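Local coordinates for protein (endonuclease) (Salmonella typhimurium, PDB 1BYR), which is an endonuclease of the PLD-like family, a mixed alpha/beta protein that pairs with a second copy of itself, at residues S4-S10 / E122-W128; D95-I99 / F137-W141. All coordinates share one frame. Numbering follows the deposited sequence.

In the fold
Both contacts involve the same mixed sheet. Interaction 1 adds the edge strand 4-10 to strand 122-128, its centre about 14 Å from the centre of the chain; interaction 2, its centre about 8 Å from that of the chain, packs helix 131-146, which follows strand 122-128 in sequence, over the inner strand 97-100. The first is partly buried and held mainly by backbone hydrogen bonds, whereas the second is buried and relies on apolar side chains plus one His-carboxylate bond. Their centres lie about 15 Å apart and they do not touch within a chain. Across the dimer they do meet: Y9 and N123 of interaction 1 pack against F137, H140 and D95 of the second subunit.

Interaction 1 of 2, residues S4-S10 / E122-W128; sequences SVQVGYS and ENAVVIW
Eight backbone hydrogen bonds tie extended S4-S10 to E122-W128 as an antiparallel pair at the edge of the PLD-like sheet. The hydrogen-bonded pairs are S4-W128, Q6-V126, G8-A124 and S10-E122, each bonded in both directions: V126 N to Q6 O and A124 N to G8 O are 2.9 Å, W128 N to S4 O 2.8 Å, and S4 N to W128 O, the longest, 3.2 Å. Between them sit the non-hydrogen-bonded pairs V5-I127, V7-V125 and Y9-N123, with CA atoms 4.4-4.6 Å apart. The strand axes approach to 4.5 Å at 159°. V5, V7, Y9, N123, V125 and I127 share a face, and from it V5, V7, Y9, N123 and V125 meet the second subunit, where Y9 stacks on H140 of that subunit; V7 CG2 lies 3.7 Å from V125 CG1. The opposite face carries Q6 and V126, both touching L18 of helix 14-25. There W128, chi1 m and chi2 near 95°, turns its indole so that NE1 donates to Q6 OE1 at 3.0 Å.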
loop_
_atom_site.group_PDB
_atom_site.type_symbol
_atom_site.label_atom_id
_atom_site.label_comp_id
_atom_site.label_asym_id
_atom_site.label_seq_id
_atom_site.Cartn_x
_atom_site.Cartn_y
_atom_site.Cartn_z
ATOM N N SER A 4 -16.552 7.114 4.018
ATOM C CA SER A 4 -16.816 5.920 3.225
ATOM C C SER A 4 -15.512 5.442 2.607
ATOM O O SER A 4 -14.537 6.190 2.555
ATOM C CB SER A 4 -17.823 6.219 2.118
ATOM O OG SER A 4 -17.292 7.148 1.194
ATOM N N VAL A 5 -15.488 4.199 2.130
ATOM C CA VAL A 5 -14.272 3.664 1.532
ATOM C C VAL A 5 -14.546 2.945 0.219
ATOM O O VAL A 5 -15.520 2.208 0.090
ATOM C CB VAL A 5 -13.558 2.663 2.499
ATOM C CG1 VAL A 5 -12.254 2.183 1.880
ATOM C CG2 VAL A 5 -13.285 3.323 3.844
ATOM N N GLN A 6 -13.690 3.178 -0.767
ATOM C CA GLN A 6 -13.826 2.542 -2.070
ATOM C C GLN A 6 -12.538 1.783 -2.303
ATOM O O GLN A 6 -11.499 2.173 -1.778
ATOM C CB GLN A 6 -13.955 3.601 -3.169
ATOM C CG GLN A 6 -15.370 3.955 -3.559
ATOM C CD GLN A 6 -15.389 4.968 -4.658
ATOM O OE1 GLN A 6 -15.169 6.153 -4.431
ATOM N NE2 GLN A 6 -15.640 4.509 -5.873
ATOM N N VAL A 7 -12.607 0.697 -3.077
ATOM C CA VAL A 7 -11.413 -0.083 -3.403
ATOM C C VAL A 7 -11.420 -0.419 -4.883
ATOM O O VAL A 7 -12.479 -0.547 -5.504
ATOM C CB VAL A 7 -11.316 -1.440 -2.626
ATOM C CG1 VAL A 7 -9.927 -2.049 -2.800
ATOM C CG2 VAL A 7 -11.575 -1.225 -1.166
ATOM N N GLY A 8 -10.221 -0.570 -5.433
ATOM C CA GLY A 8 -10.051 -0.927 -6.828
ATOM C C GLY A 8 -8.837 -1.840 -6.883
ATOM O O GLY A 8 -7.992 -1.788 -5.988
ATOM N N TYR A 9 -8.735 -2.678 -7.915
ATOM C CA TYR A 9 -7.612 -3.603 -8.026
ATOM C C TYR A 9 -6.960 -3.598 -9.398
ATOM O O TYR A 9 -7.554 -3.166 -10.384
ATOM C CB TYR A 9 -8.091 -5.028 -7.715
ATOM C CG TYR A 9 -8.924 -5.139 -6.453
ATOM C CD1 TYR A 9 -8.324 -5.065 -5.200
ATOM C CD2 TYR A 9 -10.314 -5.318 -6.514
ATOM C CE1 TYR A 9 -9.079 -5.165 -4.033
ATOM C CE2 TYR A 9 -11.076 -5.418 -5.345
ATOM C CZ TYR A 9 -10.451 -5.340 -4.115
ATOM O OH TYR A 9 -11.195 -5.416 -2.955
ATOM N N SER A 10 -5.715 -4.074 -9.445
ATOM C CA SER A 10 -4.972 -4.213 -10.684
ATOM C C SER A 10 -4.651 -5.704 -10.757
ATOM O O SER A 10 -4.549 -6.364 -9.722
ATOM C CB SER A 10 -3.685 -3.385 -10.656
ATOM O OG SER A 10 -3.955 -1.999 -10.650
ATOM N N GLU A 122 -2.616 -5.534 -7.529
ATOM C CA GLU A 122 -2.522 -4.425 -6.585
ATOM C C GLU A 122 -3.893 -4.113 -6.046
ATOM O O GLU A 122 -4.902 -4.599 -6.540
ATOM C CB GLU A 122 -2.038 -3.122 -7.260
ATOM C CG GLU A 122 -0.886 -3.237 -8.214
ATOM C CD GLU A 122 0.443 -3.026 -7.544
ATOM O OE1 GLU A 122 0.477 -2.931 -6.303
ATOM O OE2 GLU A 122 1.456 -2.955 -8.266
ATOM N N ASN A 123 -3.912 -3.277 -5.016
ATOM C CA ASN A 123 -5.157 -2.799 -4.453
ATOM C C ASN A 123 -4.923 -1.334 -4.126
ATOM O O ASN A 123 -3.820 -0.937 -3.742
ATOM C CB ASN A 123 -5.541 -3.569 -3.179
ATOM C CG ASN A 123 -4.636 -3.257 -2.004
ATOM O OD1 ASN A 123 -3.561 -3.838 -1.865
ATOM N ND2 ASN A 123 -5.053 -2.334 -1.163
ATOM N N ALA A 124 -5.947 -0.513 -4.338
ATOM C CA ALA A 124 -5.887 0.891 -3.987
ATOM C C ALA A 124 -7.177 1.178 -3.261
ATOM O O ALA A 124 -8.243 0.716 -3.681
ATOM C CB ALA A 124 -5.787 1.789 -5.261
ATOM N N VAL A 125 -7.090 1.909 -2.151
ATOM C CA VAL A 125 -8.284 2.278 -1.420
ATOM C C VAL A 125 -8.351 3.789 -1.290
ATOM O O VAL A 125 -7.320 4.474 -1.230
ATOM C CB VAL A 125 -8.312 1.659 0.007
ATOM C CG1 VAL A 125 -8.324 0.144 -0.093
ATOM C CG2 VAL A 125 -7.119 2.143 0.817
ATOM N N VAL A 126 -9.574 4.317 -1.306
ATOM C CA VAL A 126 -9.770 5.739 -1.114
ATOM C C VAL A 126 -10.693 5.888 0.077
ATOM O O VAL A 126 -11.839 5.454 0.040
ATOM C CB VAL A 126 -10.385 6.431 -2.356
ATOM C CG1 VAL A 126 -10.639 7.900 -2.041
ATOM C CG2 VAL A 126 -9.428 6.320 -3.553
ATOM N N ILE A 127 -10.156 6.456 1.156
ATOM C CA ILE A 127 -10.906 6.671 2.390
ATOM C C ILE A 127 -11.391 8.110 2.367
ATOM O O ILE A 127 -10.621 9.042 2.608
ATOM C CB ILE A 127 -10.006 6.437 3.643
ATOM C CG1 ILE A 127 -9.350 5.054 3.559
ATOM C CG2 ILE A 127 -10.840 6.543 4.920
ATOM C CD1 ILE A 127 -8.129 4.885 4.450
ATOM N N TRP A 128 -12.671 8.279 2.053
ATOM C CA TRP A 128 -13.285 9.597 1.949
ATOM C C TRP A 128 -13.816 10.211 3.233
ATOM O O TRP A 128 -14.397 9.531 4.081
ATOM C CB TRP A 128 -14.469 9.555 0.984
ATOM C CG TRP A 128 -14.167 9.075 -0.388
ATOM C CD1 TRP A 128 -14.298 7.797 -0.864
ATOM C CD2 TRP A 128 -13.772 9.877 -1.505
ATOM N NE1 TRP A 128 -14.011 7.760 -2.206
ATOM C CE2 TRP A 128 -13.686 9.024 -2.623
ATOM C CE3 TRP A 128 -13.486 11.238 -1.663
ATOM C CZ2 TRP A 128 -13.320 9.487 -3.891
ATOM C CZ3 TRP A 128 -13.122 11.694 -2.922
ATOM C CH2 TRP A 128 -13.051 10.823 -4.019
#

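Interaction 2 of 2, residues D95-I99 / F137-W141; sequences DKVII and FLEHW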
loop_
_atom_site.group_PDB
_atom_site.type_symbol
_atom_site.label_atom_id
_atom_site.label_comp_id
_atom_site.label_asym_id
_atom_site.label_seq_id
_atom_site.Cartn_x
_atom_site.Cartn_y
_atom_site.Cartn_z
ATOM N N ASP A 95 6.000 5.073 0.404
ATOM C CA ASP A 95 4.577 5.423 0.396
ATOM C C ASP A 95 4.011 5.711 -0.989
ATOM O O ASP A 95 4.679 6.313 -1.832
ATOM C CB ASP A 95 4.309 6.670 1.252
ATOM C CG ASP A 95 4.862 6.548 2.655
ATOM O OD1 ASP A 95 6.038 6.920 2.858
ATOM O OD2 ASP A 95 4.126 6.087 3.557
ATOM N N LYS A 96 2.768 5.278 -1.218
ATOM C CA LYS A 96 2.042 5.531 -2.465
ATOM C C LYS A 96 0.749 6.118 -1.898
ATOM O O LYS A 96 -0.249 5.421 -1.694
ATOM C CB LYS A 96 1.761 4.223 -3.231
ATOM C CG LYS A 96 2.989 3.343 -3.430
ATOM C CD LYS A 96 3.093 2.284 -2.305
ATOM C CE LYS A 96 3.922 1.067 -2.712
ATOM N NZ LYS A 96 5.299 1.455 -3.125
ATOM N N VAL A 97 0.795 7.412 -1.628
ATOM C CA VAL A 97 -0.318 8.099 -0.992
ATOM C C VAL A 97 -0.744 9.406 -1.660
ATOM O O VAL A 97 0.091 10.187 -2.118
ATOM C CB VAL A 97 0.062 8.439 0.475
ATOM C CG1 VAL A 97 -0.969 9.404 1.091
ATOM C CG2 VAL A 97 0.196 7.159 1.299
ATOM N N ILE A 98 -2.055 9.628 -1.710
ATOM C CA ILE A 98 -2.615 10.863 -2.239
ATOM C C ILE A 98 -3.626 11.373 -1.212
ATOM O O ILE A 98 -4.623 10.714 -0.928
ATOM C CB ILE A 98 -3.342 10.668 -3.604
ATOM C CG1 ILE A 98 -2.361 10.168 -4.666
ATOM C CG2 ILE A 98 -3.907 12.006 -4.083
ATOM C CD1 ILE A 98 -2.953 10.051 -6.074
ATOM N N ILE A 99 -3.325 12.528 -0.618
ATOM C CA ILE A 99 -4.205 13.151 0.361
ATOM C C ILE A 99 -4.949 14.268 -0.380
ATOM O O ILE A 99 -4.337 15.219 -0.863
ATOM C CB ILE A 99 -3.407 13.764 1.532
ATOM C CG1 ILE A 99 -2.498 12.709 2.169
ATOM C CG2 ILE A 99 -4.360 14.316 2.576
ATOM C CD1 ILE A 99 -1.315 13.299 2.909
ATOM N N PHE A 137 -2.099 11.798 8.178
ATOM C CA PHE A 137 -1.332 11.473 6.988
ATOM C C PHE A 137 -0.572 12.698 6.514
ATOM O O PHE A 137 0.544 12.586 5.993
ATOM C CB PHE A 137 -2.244 10.962 5.878
ATOM C CG PHE A 137 -2.174 9.473 5.686
ATOM C CD1 PHE A 137 -1.182 8.909 4.905
ATOM C CD2 PHE A 137 -3.108 8.639 6.280
ATOM C CE1 PHE A 137 -1.117 7.541 4.713
ATOM C CE2 PHE A 137 -3.050 7.264 6.095
ATOM C CZ PHE A 137 -2.052 6.719 5.309
ATOM N N LEU A 138 -1.176 13.872 6.693
ATOM C CA LEU A 138 -0.548 15.140 6.305
ATOM C C LEU A 138 0.756 15.379 7.071
ATOM O O LEU A 138 1.745 15.846 6.507
ATOM C CB LEU A 138 -1.519 16.306 6.549
ATOM C CG LEU A 138 -1.256 17.556 5.702
ATOM C CD1 LEU A 138 -1.600 17.268 4.234
ATOM C CD2 LEU A 138 -2.081 18.722 6.237
ATOM N N GLU A 139 0.757 15.062 8.361
ATOM C CA GLU A 139 1.958 15.212 9.166
ATOM C C GLU A 139 3.054 14.303 8.606
ATOM O O GLU A 139 4.228 14.651 8.588
ATOM C CB GLU A 139 1.672 14.844 10.622
ATOM C CG GLU A 139 0.821 15.856 11.365
ATOM C CD GLU A 139 0.493 15.388 12.769
ATOM O OE1 GLU A 139 0.634 14.174 13.025
ATOM O OE2 GLU A 139 0.097 16.217 13.617
ATOM N N HIS A 140 2.642 13.132 8.137
ATOM C CA HIS A 140 3.547 12.137 7.543
ATOM C C HIS A 140 4.091 12.711 6.234
ATOM O O HIS A 140 5.277 12.598 5.937
ATOM C CB HIS A 140 2.747 10.853 7.269
ATOM C CG HIS A 140 3.540 9.735 6.668
ATOM N ND1 HIS A 140 4.594 9.124 7.324
ATOM C CD2 HIS A 140 3.347 9.020 5.535
ATOM C CE1 HIS A 140 5.024 8.099 6.607
ATOM N NE2 HIS A 140 4.275 8.014 5.525
ATOM N N TRP A 141 3.211 13.327 5.454
ATOM C CA TRP A 141 3.600 13.931 4.179
ATOM C C TRP A 141 4.542 15.126 4.403
ATOM O O TRP A 141 5.573 15.268 3.729
ATOM C CB TRP A 141 2.348 14.409 3.425
ATOM C CG TRP A 141 2.663 15.071 2.127
ATOM C CD1 TRP A 141 2.721 14.486 0.906
ATOM C CD2 TRP A 141 3.055 16.442 1.937
ATOM N NE1 TRP A 141 3.130 15.402 -0.040
ATOM C CE2 TRP A 141 3.343 16.611 0.570
ATOM C CE3 TRP A 141 3.195 17.539 2.802
ATOM C CZ2 TRP A 141 3.760 17.835 0.032
ATOM C CZ3 TRP A 141 3.614 18.760 2.269
ATOM C CH2 TRP A 141 3.898 18.893 0.891
#
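D95 sits in the loop just ahead of the strand, its CB pointing toward the helix, and accepts a hydrogen bond from the imidazole edge of H140: NE2 to OD2 is 2.8 Å and nearly linear, at 167°. Its other oxygen, OD1, is bonded to S121 OG of the second subunit, so this carboxylate joins helix 131-146 to the neighbouring chain. H140 likewise faces both ways, stacking its ring on Y9 of the second subunit. K96, whose NZ is hydrogen-bonded to H94 O, belongs with H94 to the HKD signature (HxKxxxxD) of the PLD-like family, so the strand facing the helix is the run between the lysine and the aspartate of the motif. With V97 the strand proper begins, and the chain alternates: V97 and I99 point toward the helix, I98 to the other side. The axis of residues 137-141 passes 9.7 Å from that of residues 97-99, at 117° to it. V97 CG2 reaches F137 CE1 at 3.7 Å, while the F137 ring also meets Y9 of the second subunit edge-to-face. I99 buries more area here than any other residue. Its CD1 fits among three helix residues, 3.9 Å from F137 CB, 4.2 Å from L138 CD1 and 3.9 Å from W141 CB, while the W141 indole NE1 donates to M32 O on the adjacent strand 29-34.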